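PDB 7BYS: galactan 1,3-beta-galactosidase from Phanerochaete chrysosporium, which probably cleaves galactose from the ends of beta-1,3-galactan chains as a family 43 glycoside hydrolase that also carries a carbohydrate-binding module. Local coordinates for residues 324-328 with 329-333; 399-403 with 404-408. All coordinates share one frame; numbering follows the deposited sequence. Where two conformers were deposited one is given.

Contact 1: 324-328 with 329-333; sequences SGFSG and GKAVG. With CA (calcium ion), chain F.
The carbonyl oxygens of Ser327 and Lys330 share one calcium ion. Ser327 O lies 2.4 Å from the metal and Lys330 O is equally close, also at 2.4 Å. They come within 3.2 Å of each other, Ser327 O to Lys330 O, a spacing made tolerable by the cation they both face. Five further atoms complete the shell, with Glu308, Glu310 and Asp422 bringing the carboxylates.

What turns the first carbonyl toward the ion is a type II beta turn over residues 326-329. Gly329 N donates to Phe326 O at 2.9 Å, with a moderately bent N-H...O angle of 147° and the donor well above the carbonyl plane. Gly328 and Gly329 both have positive phi, a conformation that comes easily to glycine. The chain then straightens into strand 330-333, the return arm of a hairpin with strand 319-322.

Phe326 folds back over this return. Its CG stands anti to its own carbonyl carbon (chi1 -57°), which lays the ring flat across the methyl of Ala331. Ala331 CB sits 3.6 Å from the centroid of the Phe326 ring, almost exactly on the ring normal, a clean CH-pi contact. Gly329 O lies at the ring edge, and Phe326 CB packs 3.4 Å from Lys330 O, next to the metal. Lys330 starts out away from the turn, though its CG still passes Gly328 O.

This stretch gives the calcium main-chain oxygens, so their placing depends on the fold of the turn, while the three carboxylates bring the charge; bound metal would in turn probably stiffen the hairpin.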
loop_
_atom_site.group_PDB
_atom_site.type_symbol
_atom_site.label_atom_id
_atom_site.label_comp_id
_atom_site.label_asym_id
_atom_site.label_seq_id
_atom_site.Cartn_x
_atom_site.Cartn_y
_atom_site.Cartn_z
ATOM N N SER A 324 -25.754 6.020 7.724
ATOM C CA SER A 324 -25.385 6.945 6.658
ATOM C C SER A 324 -24.124 6.525 5.913
ATOM O O SER A 324 -23.878 7.028 4.815
ATOM C CB SER A 324 -25.190 8.354 7.219
ATOM O OG SER A 324 -23.987 8.439 7.963
ATOM N N GLY A 325 -23.314 5.627 6.470
ATOM C CA GLY A 325 -22.128 5.189 5.766
ATOM C C GLY A 325 -22.334 4.064 4.779
ATOM O O GLY A 325 -21.377 3.659 4.111
ATOM N N PHE A 326 -23.567 3.567 4.653
ATOM C CA PHE A 326 -23.903 2.422 3.810
ATOM C C PHE A 326 -24.537 2.859 2.500
ATOM O O PHE A 326 -25.379 3.763 2.473
ATOM C CB PHE A 326 -24.943 1.526 4.493
ATOM C CG PHE A 326 -24.538 1.009 5.831
ATOM C CD1 PHE A 326 -23.249 0.584 6.074
ATOM C CD2 PHE A 326 -25.475 0.909 6.844
ATOM C CE1 PHE A 326 -22.890 0.094 7.321
ATOM C CE2 PHE A 326 -25.123 0.421 8.086
ATOM C CZ PHE A 326 -23.833 0.016 8.327
ATOM N N SER A 327 -24.195 2.151 1.430
ATOM C CA SER A 327 -24.911 2.314 0.177
ATOM C C SER A 327 -26.365 1.900 0.383
ATOM O O SER A 327 -26.658 0.890 1.039
ATOM C CB SER A 327 -24.253 1.429 -0.884
ATOM O OG SER A 327 -24.999 1.467 -2.086
ATOM N N GLY A 328 -27.288 2.698 -0.154
ATOM C CA GLY A 328 -28.694 2.480 0.091
ATOM C C GLY A 328 -29.127 2.775 1.507
ATOM O O GLY A 328 -30.302 2.563 1.835
ATOM N N GLY A 329 -28.226 3.274 2.351
ATOM C CA GLY A 329 -28.549 3.559 3.728
ATOM C C GLY A 329 -28.721 2.340 4.600
ATOM O O GLY A 329 -29.131 2.479 5.752
ATOM N N LYS A 330 -28.414 1.145 4.091
ATOM C CA LYS A 330 -28.722 -0.089 4.803
ATOM C C LYS A 330 -27.618 -1.115 4.590
ATOM O O LYS A 330 -26.909 -1.093 3.582
ATOM C CB LYS A 330 -30.057 -0.688 4.335
ATOM C CG LYS A 330 -31.250 0.211 4.627
ATOM C CD LYS A 330 -32.563 -0.427 4.234
ATOM C CE LYS A 330 -33.704 0.541 4.512
ATOM N NZ LYS A 330 -33.429 1.395 5.707
ATOM N N ALA A 331 -27.485 -2.018 5.558
ATOM C CA ALA A 331 -26.561 -3.138 5.472
ATOM C C ALA A 331 -27.215 -4.325 6.163
ATOM O O ALA A 331 -28.261 -4.193 6.801
ATOM C CB ALA A 331 -25.208 -2.808 6.121
ATOM N N VAL A 332 -26.578 -5.484 6.058
ATOM C CA VAL A 332 -27.031 -6.689 6.747
ATOM C C VAL A 332 -26.101 -6.936 7.925
ATOM O O VAL A 332 -24.880 -7.069 7.752
ATOM C CB VAL A 332 -27.091 -7.900 5.806
ATOM C CG1 VAL A 332 -27.429 -9.166 6.598
ATOM C CG2 VAL A 332 -28.132 -7.662 4.726
ATOM N N GLY A 333 -26.676 -6.969 9.126
ATOM C CA GLY A 333 -25.948 -7.261 10.336
ATOM C C GLY A 333 -26.324 -8.621 10.905
ATOM O O GLY A 333 -27.128 -9.367 10.354
HETATM CA CA CA F . -26.381 -1.464 1.326
#

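Contact 2: 399-403 with 404-408; sequences LNLNS and GENSI
Gly404 takes the chain on from Ser403 round the corner between strands 392-402 and 405-410, with a positive phi of 99° that suits a residue lacking a side chain. The short strand segments on either side run roughly antiparallel, yet they belong to different sheets. Glu405 starts away from the other strand, and Asn406 turns back inward.

Asn406 spans the gap by pairing with both backbone polar groups of Asn402. Its CG stands anti to its carbonyl carbon (chi1 -66°), which sends the amide toward Asn402; the two side chains cross at about a right angle, amide planes 42° apart. Asn406 OD1 accepts from Asn402 N at 2.8 Å, nearly straight. Its ND2 donates a hydrogen bond to Asn402 O at 2.9 Å, again close to linear, with the acceptor in the plane of the amide. Each end has a second partner: Asn374 ND2 donates to OD1, and ND2 also reaches Val346 O. Leu401 crosses Asn406 obliquely, Leu401 CB 3.7 Å from Asn406 OD1.

Ile408 points in again, its CD1 meeting Leu399 CD1 tip to tip at 4.0 Å, beside Val371.

Four hydrogen bonds thus satisfy a buried amide and fix its rotation; it bonds to Asn402 much as a neighbouring strand's peptide would, where the two strands do not pair directly.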
loop_
_atom_site.group_PDB
_atom_site.type_symbol
_atom_site.label_atom_id
_atom_site.label_comp_id
_atom_site.label_asym_id
_atom_site.label_seq_id
_atom_site.Cartn_x
_atom_site.Cartn_y
_atom_site.Cartn_z
ATOM N N LEU A 399 -14.125 -15.349 -7.351
ATOM C CA LEU A 399 -15.148 -16.388 -7.314
ATOM C C LEU A 399 -15.374 -16.974 -8.701
ATOM O O LEU A 399 -15.430 -16.245 -9.695
ATOM C CB LEU A 399 -16.474 -15.825 -6.789
ATOM C CG LEU A 399 -16.435 -15.243 -5.371
ATOM C CD1 LEU A 399 -17.793 -14.724 -4.959
ATOM C CD2 LEU A 399 -15.930 -16.275 -4.370
ATOM N N ASN A 400 -15.545 -18.297 -8.753
ATOM C CA ASN A 400 -15.904 -18.991 -9.986
ATOM C C ASN A 400 -17.422 -19.013 -10.115
ATOM O O ASN A 400 -18.109 -19.629 -9.293
ATOM C CB ASN A 400 -15.357 -20.415 -9.977
ATOM C CG ASN A 400 -13.872 -20.470 -10.280
ATOM O OD1 ASN A 400 -13.356 -19.664 -11.056
ATOM N ND2 ASN A 400 -13.173 -21.409 -9.654
ATOM N N LEU A 401 -17.940 -18.347 -11.140
ATOM C CA LEU A 401 -19.367 -18.231 -11.387
ATOM C C LEU A 401 -19.740 -19.001 -12.647
ATOM O O LEU A 401 -18.885 -19.349 -13.468
ATOM C CB LEU A 401 -19.778 -16.763 -11.543
ATOM C CG LEU A 401 -19.379 -15.801 -10.419
ATOM C CD1 LEU A 401 -19.751 -14.377 -10.773
ATOM C CD2 LEU A 401 -20.072 -16.238 -9.137
ATOM N N ASN A 402 -21.031 -19.271 -12.789
ATOM C CA ASN A 402 -21.554 -19.944 -13.970
ATOM C C ASN A 402 -22.221 -18.933 -14.890
ATOM O O ASN A 402 -22.656 -17.863 -14.465
ATOM C CB ASN A 402 -22.573 -21.019 -13.581
ATOM C CG ASN A 402 -21.966 -22.124 -12.751
ATOM O OD1 ASN A 402 -20.800 -22.480 -12.927
ATOM N ND2 ASN A 402 -22.755 -22.676 -11.836
ATOM N N SER A 403 -22.300 -19.286 -16.173
ATOM C CA SER A 403 -23.075 -18.467 -17.092
ATOM C C SER A 403 -24.537 -18.465 -16.666
ATOM O O SER A 403 -25.100 -19.505 -16.310
ATOM C CB SER A 403 -22.943 -18.997 -18.520
ATOM O OG SER A 403 -23.384 -18.024 -19.451
ATOM N N GLY A 404 -25.148 -17.288 -16.687
ATOM C CA GLY A 404 -26.506 -17.154 -16.207
ATOM C C GLY A 404 -26.561 -16.613 -14.794
ATOM O O GLY A 404 -25.766 -15.744 -14.422
ATOM N N GLU A 405 -27.491 -17.124 -13.996
ATOM C CA GLU A 405 -27.705 -16.612 -12.652
ATOM C C GLU A 405 -26.931 -17.438 -11.636
ATOM O O GLU A 405 -26.756 -18.648 -11.788
ATOM C CB GLU A 405 -29.194 -16.610 -12.305
ATOM C CG GLU A 405 -30.074 -15.931 -13.351
ATOM C CD GLU A 405 -29.994 -14.409 -13.320
ATOM O OE1 GLU A 405 -29.032 -13.856 -12.743
ATOM O OE2 GLU A 405 -30.905 -13.758 -13.873
ATOM N N ASN A 406 -26.459 -16.757 -10.597
ATOM C CA ASN A 406 -25.680 -17.377 -9.543
ATOM C C ASN A 406 -26.185 -16.868 -8.207
ATOM O O ASN A 406 -26.801 -15.805 -8.121
ATOM C CB ASN A 406 -24.203 -16.988 -9.652
ATOM C CG ASN A 406 -23.550 -17.534 -10.900
ATOM O OD1 ASN A 406 -22.966 -18.611 -10.878
ATOM N ND2 ASN A 406 -23.640 -16.784 -11.994
ATOM N N SER A 407 -25.911 -17.644 -7.160
ATOM C CA SER A 407 -26.175 -17.231 -5.787
ATOM C C SER A 407 -24.869 -17.210 -5.005
ATOM O O SER A 407 -23.995 -18.058 -5.208
ATOM C CB SER A 407 -27.143 -18.210 -5.103
ATOM O OG SER A 407 -26.457 -19.362 -4.623
ATOM N N ILE A 408 -24.732 -16.228 -4.117
ATOM C CA ILE A 408 -23.575 -16.137 -3.232
ATOM C C ILE A 408 -24.092 -15.995 -1.808
ATOM O O ILE A 408 -24.852 -15.067 -1.516
ATOM C CB ILE A 408 -22.655 -14.957 -3.585
ATOM C CG1 ILE A 408 -22.285 -14.976 -5.073
ATOM C CG2 ILE A 408 -21.405 -15.001 -2.724
ATOM C CD1 ILE A 408 -21.570 -13.703 -5.541
#

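How the contacts relate
Both contacts lie in the carbohydrate-binding module, contact 1 earlier in the chain, their centres 24 Å apart and nearest atoms about 10 Å apart. Contact 1 is the connecting loop and return strand of the hairpin 319-322 with 330-333; contact 2 joins the edge strand 392-402 of the four-stranded sheet to strand 405-410 inside the five-stranded one, the two layers of a beta-sandwich. Strand 420-426 relates them: Leu421 pairs with Val332 of the hairpin and Asp422 binds the calcium, while Ile424 touches Ile408. One contact thus ties the hairpin to the sandwich through metal, close in sequence to the galactose-binding Tyr334, and the other connects the sheets by a buried amide.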